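Local coordinates for protein putative isochorismatase (Streptomyces avermitilis, PDB 3KL2) that is of unconfirmed function but is probably a hydrolase of the isochorismatase-like cysteine hydrolase family, at residues G95-K98 / G99-D102; T140-D143 / F144-S148. All coordinates share one frame; numbering follows the deposited sequence.

Contact 1. Residues G95-K98 / G99-D102; sequences GILK and GVVD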
loop_
_atom_site.group_PDB
_atom_site.type_symbol
_atom_site.label_atom_id
_atom_site.label_comp_id
_atom_site.label_asym_id
_atom_site.label_seq_id
_atom_site.Cartn_x
_atom_site.Cartn_y
_atom_site.Cartn_z
ATOM N N GLY A 95 11.418 -18.713 4.476
ATOM C CA GLY A 95 12.202 -17.709 3.787
ATOM C C GLY A 95 13.155 -17.073 4.751
ATOM O O GLY A 95 13.429 -17.619 5.794
ATOM N N ILE A 96 13.633 -15.897 4.406
ATOM C CA ILE A 96 14.707 -15.240 5.135
ATOM C C ILE A 96 14.358 -14.851 6.585
ATOM O O ILE A 96 15.256 -14.717 7.398
ATOM C CB ILE A 96 15.188 -14.001 4.347
ATOM C CG1 ILE A 96 16.503 -13.420 4.895
ATOM C CG2 ILE A 96 14.104 -12.948 4.351
ATOM C CD1 ILE A 96 17.715 -14.347 4.823
ATOM N N LEU A 97 13.079 -14.682 6.920
ATOM C CA LEU A 97 12.715 -14.289 8.289
ATOM C C LEU A 97 12.797 -15.466 9.240
ATOM O O LEU A 97 12.894 -15.277 10.443
ATOM C CB LEU A 97 11.319 -13.652 8.379
ATOM C CG LEU A 97 11.117 -12.195 7.940
ATOM C CD1 LEU A 97 9.646 -11.833 8.100
ATOM C CD2 LEU A 97 12.037 -11.168 8.689
ATOM N N LYS A 98 12.755 -16.676 8.703
ATOM C CA LYS A 98 12.921 -17.877 9.509
ATOM C C LYS A 98 14.308 -17.892 10.175
ATOM O O LYS A 98 14.466 -18.378 11.300
ATOM C CB LYS A 98 12.773 -19.117 8.639
ATOM C CG LYS A 98 12.779 -20.480 9.395
ATOM C CD LYS A 98 13.276 -21.586 8.458
ATOM C CE LYS A 98 13.023 -23.017 8.965
ATOM N NZ LYS A 98 13.044 -23.101 10.468
ATOM N N GLY A 99 15.307 -17.358 9.475
ATOM C CA GLY A 99 16.649 -17.259 10.017
ATOM C C GLY A 99 16.762 -16.263 11.158
ATOM O O GLY A 99 17.483 -16.514 12.143
ATOM N N VAL A 100 16.063 -15.133 11.016
ATOM C CA VAL A 100 15.982 -14.115 12.047
ATOM C C VAL A 100 15.409 -14.737 13.308
ATOM O O VAL A 100 15.977 -14.597 14.397
ATOM C CB VAL A 100 15.097 -12.938 11.586
ATOM C CG1 VAL A 100 14.646 -12.072 12.768
ATOM C CG2 VAL A 100 15.831 -12.122 10.517
ATOM N N VAL A 101 14.292 -15.441 13.153
ATOM C CA VAL A 101 13.609 -16.047 14.298
ATOM C C VAL A 101 14.454 -17.119 14.943
ATOM O O VAL A 101 14.627 -17.137 16.159
ATOM C CB VAL A 101 12.241 -16.644 13.903
ATOM C CG1 VAL A 101 11.638 -17.434 15.053
ATOM C CG2 VAL A 101 11.301 -15.512 13.481
ATOM N N ASP A 102 14.975 -18.023 14.128
ATOM C CA ASP A 102 15.741 -19.154 14.629
ATOM C C ASP A 102 17.046 -18.665 15.255
ATOM O O ASP A 102 17.515 -19.228 16.205
ATOM C CB ASP A 102 16.038 -20.144 13.489
ATOM C CG ASP A 102 14.811 -20.962 13.062
ATOM O OD1 ASP A 102 13.746 -20.866 13.720
ATOM O OD2 ASP A 102 14.918 -21.718 12.064
#
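Lys98 reaches one helical turn along to Asp102, and its NZ lies 2.8 Å from OD2 of Asp102, a salt bridge on the exposed face of a short helix. The carboxylate oxygen receives the ammonium group through its syn lone pair, the side that faces OD1. With CG anti to the backbone N (chi1 -174°), the lysine chain first runs outward nearly extended, then bends at its last torsion, and the bend turns NZ toward the aspartate. The methylene chain passes close to the same oxygen, CG of Lys98 standing 3.6 Å from OD2 of Asp102. Both partners are exposed, so water can probably compete for the charges, and this is the looser side of the contact.

The other face is closed. CD2 of Leu97 and CG2 of Val100 approach to 4.3 Å, a modest touch, and these two buried residues are also covered from elsewhere: Phe82 packs on Val100, while Phe144 of a third subunit packs on Leu97. Closer fitting lies against the backbone, where CB of Val100 sits 3.4 Å from O of Leu97 and CG2 of Val101 is equally near that carbonyl. The same oxygen accepts a hydrogen bond from N of Val101 at 3.1 Å, and N of Asp102 bonds to O of Lys98 at 2.9 Å. Earlier in the turn the bonding is poorer, N of Gly99 making only a weak bond of 3.4 Å to O of Ile96. Tyr173 of a second subunit bonds through its OH to N of Leu97, tying this turn to the oligomer. Together these features describe a short amphipathic helix at a subunit interface, with an i to i+4 Lys-Asp salt bridge on its solvent face.

Contact 2. Residues T140-D143 / F144-S148; sequences TNLD and FILRS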
loop_
_atom_site.group_PDB
_atom_site.type_symbol
_atom_site.label_atom_id
_atom_site.label_comp_id
_atom_site.label_asym_id
_atom_site.label_seq_id
_atom_site.Cartn_x
_atom_site.Cartn_y
_atom_site.Cartn_z
ATOM N N THR A 140 6.330 0.037 7.866
ATOM C CA THR A 140 6.698 1.214 8.586
ATOM C C THR A 140 5.967 2.484 8.132
ATOM O O THR A 140 5.171 2.458 7.203
ATOM C CB THR A 140 8.185 1.477 8.414
ATOM O OG1 THR A 140 8.419 2.119 7.155
ATOM C CG2 THR A 140 8.959 0.210 8.547
ATOM N N ASN A 141 6.304 3.604 8.803
ATOM C CA ASN A 141 5.856 4.960 8.471
ATOM C C ASN A 141 6.738 5.686 7.472
ATOM O O ASN A 141 6.645 6.910 7.322
ATOM C CB ASN A 141 5.718 5.827 9.732
ATOM C CG ASN A 141 6.997 5.895 10.593
ATOM O OD1 ASN A 141 8.015 5.336 10.255
ATOM N ND2 ASN A 141 6.909 6.565 11.717
ATOM N N LEU A 142 7.599 4.954 6.789
ATOM C CA LEU A 142 8.512 5.605 5.866
ATOM C C LEU A 142 7.816 6.384 4.768
ATOM O O LEU A 142 8.161 7.566 4.547
ATOM C CB LEU A 142 9.455 4.601 5.211
ATOM C CG LEU A 142 10.485 5.259 4.250
ATOM C CD1 LEU A 142 11.351 6.212 5.006
ATOM C CD2 LEU A 142 11.355 4.211 3.506
ATOM N N ASP A 143 6.905 5.732 4.043
ATOM C CA ASP A 143 6.182 6.391 2.957
ATOM C C ASP A 143 5.418 7.624 3.441
ATOM O O ASP A 143 5.517 8.714 2.823
ATOM C CB ASP A 143 5.147 5.467 2.353
ATOM C CG ASP A 143 4.793 5.841 0.927
ATOM O OD1 ASP A 143 5.474 6.694 0.313
ATOM O OD2 ASP A 143 3.884 5.194 0.399
ATOM N N PHE A 144 4.675 7.470 4.543
ATOM C CA PHE A 144 3.976 8.607 5.142
ATOM C C PHE A 144 4.880 9.832 5.439
ATOM O O PHE A 144 4.531 10.958 5.148
ATOM C CB PHE A 144 3.318 8.187 6.428
ATOM C CG PHE A 144 2.447 9.218 7.007
ATOM C CD1 PHE A 144 1.067 9.142 6.857
ATOM C CD2 PHE A 144 2.992 10.280 7.706
ATOM C CE1 PHE A 144 0.255 10.120 7.419
ATOM C CE2 PHE A 144 2.181 11.254 8.241
ATOM C CZ PHE A 144 0.845 11.187 8.109
ATOM N N ILE A 145 6.037 9.586 6.018
ATOM C CA ILE A 145 6.898 10.660 6.467
ATOM C C ILE A 145 7.559 11.330 5.270
ATOM O O ILE A 145 7.629 12.554 5.221
ATOM C CB ILE A 145 7.935 10.138 7.507
ATOM C CG1 ILE A 145 7.199 9.773 8.792
ATOM C CG2 ILE A 145 9.088 11.168 7.741
ATOM C CD1 ILE A 145 7.990 9.021 9.840
ATOM N N LEU A 146 8.039 10.547 4.304
ATOM C CA LEU A 146 8.651 11.123 3.125
ATOM C C LEU A 146 7.645 11.977 2.381
ATOM O O LEU A 146 7.945 13.103 1.955
ATOM C CB LEU A 146 9.140 10.052 2.155
ATOM C CG LEU A 146 10.325 9.160 2.561
ATOM C CD1 LEU A 146 10.408 8.059 1.553
ATOM C CD2 LEU A 146 11.653 9.906 2.678
ATOM N N ARG A 147 6.470 11.427 2.132
ATOM C CA ARG A 147 5.503 12.195 1.376
ATOM C C ARG A 147 5.065 13.417 2.170
ATOM O O ARG A 147 4.962 14.505 1.595
ATOM C CB ARG A 147 4.277 11.372 1.002
ATOM C CG ARG A 147 4.575 10.218 0.062
ATOM C CD ARG A 147 5.387 10.624 -1.131
ATOM N NE ARG A 147 5.281 9.629 -2.209
ATOM C CZ ARG A 147 5.816 9.772 -3.422
ATOM N NH1 ARG A 147 6.489 10.860 -3.760
ATOM N NH2 ARG A 147 5.653 8.820 -4.310
ATOM N N SER A 148 4.846 13.264 3.484
ATOM C CA SER A 148 4.442 14.434 4.283
ATOM C C SER A 148 5.493 15.539 4.223
ATOM O O SER A 148 5.137 16.703 4.152
ATOM C CB SER A 148 4.168 14.042 5.740
ATOM O OG SER A 148 3.496 15.069 6.449
HETATM O O HOH W 1 3.862 4.968 5.584
#
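An ST turn leads into helix 142-149, which packs on strand 75-78 of the parallel sheet in this isochorismatase-like alpha/beta fold. From the helix, Ile145 reaches back to Asn141 at the N-cap position, its CD1 lying 3.3 Å from ND2 of Asn141. The asparagine makes no capping bond; its OD1 instead accepts from N of Glu129, which anchors the amide against which the isoleucine methyl rests. In the ST turn itself, OG1 of Thr140 takes the N-H of Leu142 at 3.0 Å. A water accepts from N of Phe144 at 2.8 Å, giving this early helical N-H a partner.

On the sheet-facing side, CD1 of Leu146 meets CG of Leu142 at 3.9 Å. The CG of Leu146 is set beside its own backbone N (chi1 -68°), which also brings it to 3.3 Å from O of Leu142. That carbonyl accepts from N of Leu146 in a nearly straight bond (171° at the hydrogen). Met76 and Phe137 touch both leucines, and an alanine in place of Leu146 would probably open a gap beside Leu142, next to Met76 and Phe137, and leave the Leu142 side chain less firmly held.

Asp143 and Arg147 occupy a more polar flank. OD2 of Asp143 is salt-bridged to Arg175, while the guanidinium of Arg147 makes a cation-pi contact with Phe177. Between the two residues there is merely a long salt bridge: OD1 of Asp143 stands 3.9 Å from NE of Arg147, with the carboxylate and guanidinium planes turned 42° apart.

Followed from the N terminus, the chain forms strands 26-31 and 75-78 before reaching contact 1, which takes in nearly all of the short helix 96-103. It then passes through strand 126-127 and helix 136-139 to contact 2, which runs from the ST turn through nearly all of helix 142-149, just ahead of strand 153-159. Each contact closes a helical turn rather than a long loop, and the two follow in series, neither nested nor crossed. Within one chain, the nearest atoms of contact 1 and contact 2 are about 12 Å apart, without touching. The assembly joins them instead, by laying the outlying helix of one copy against the sheet-packed helix of another.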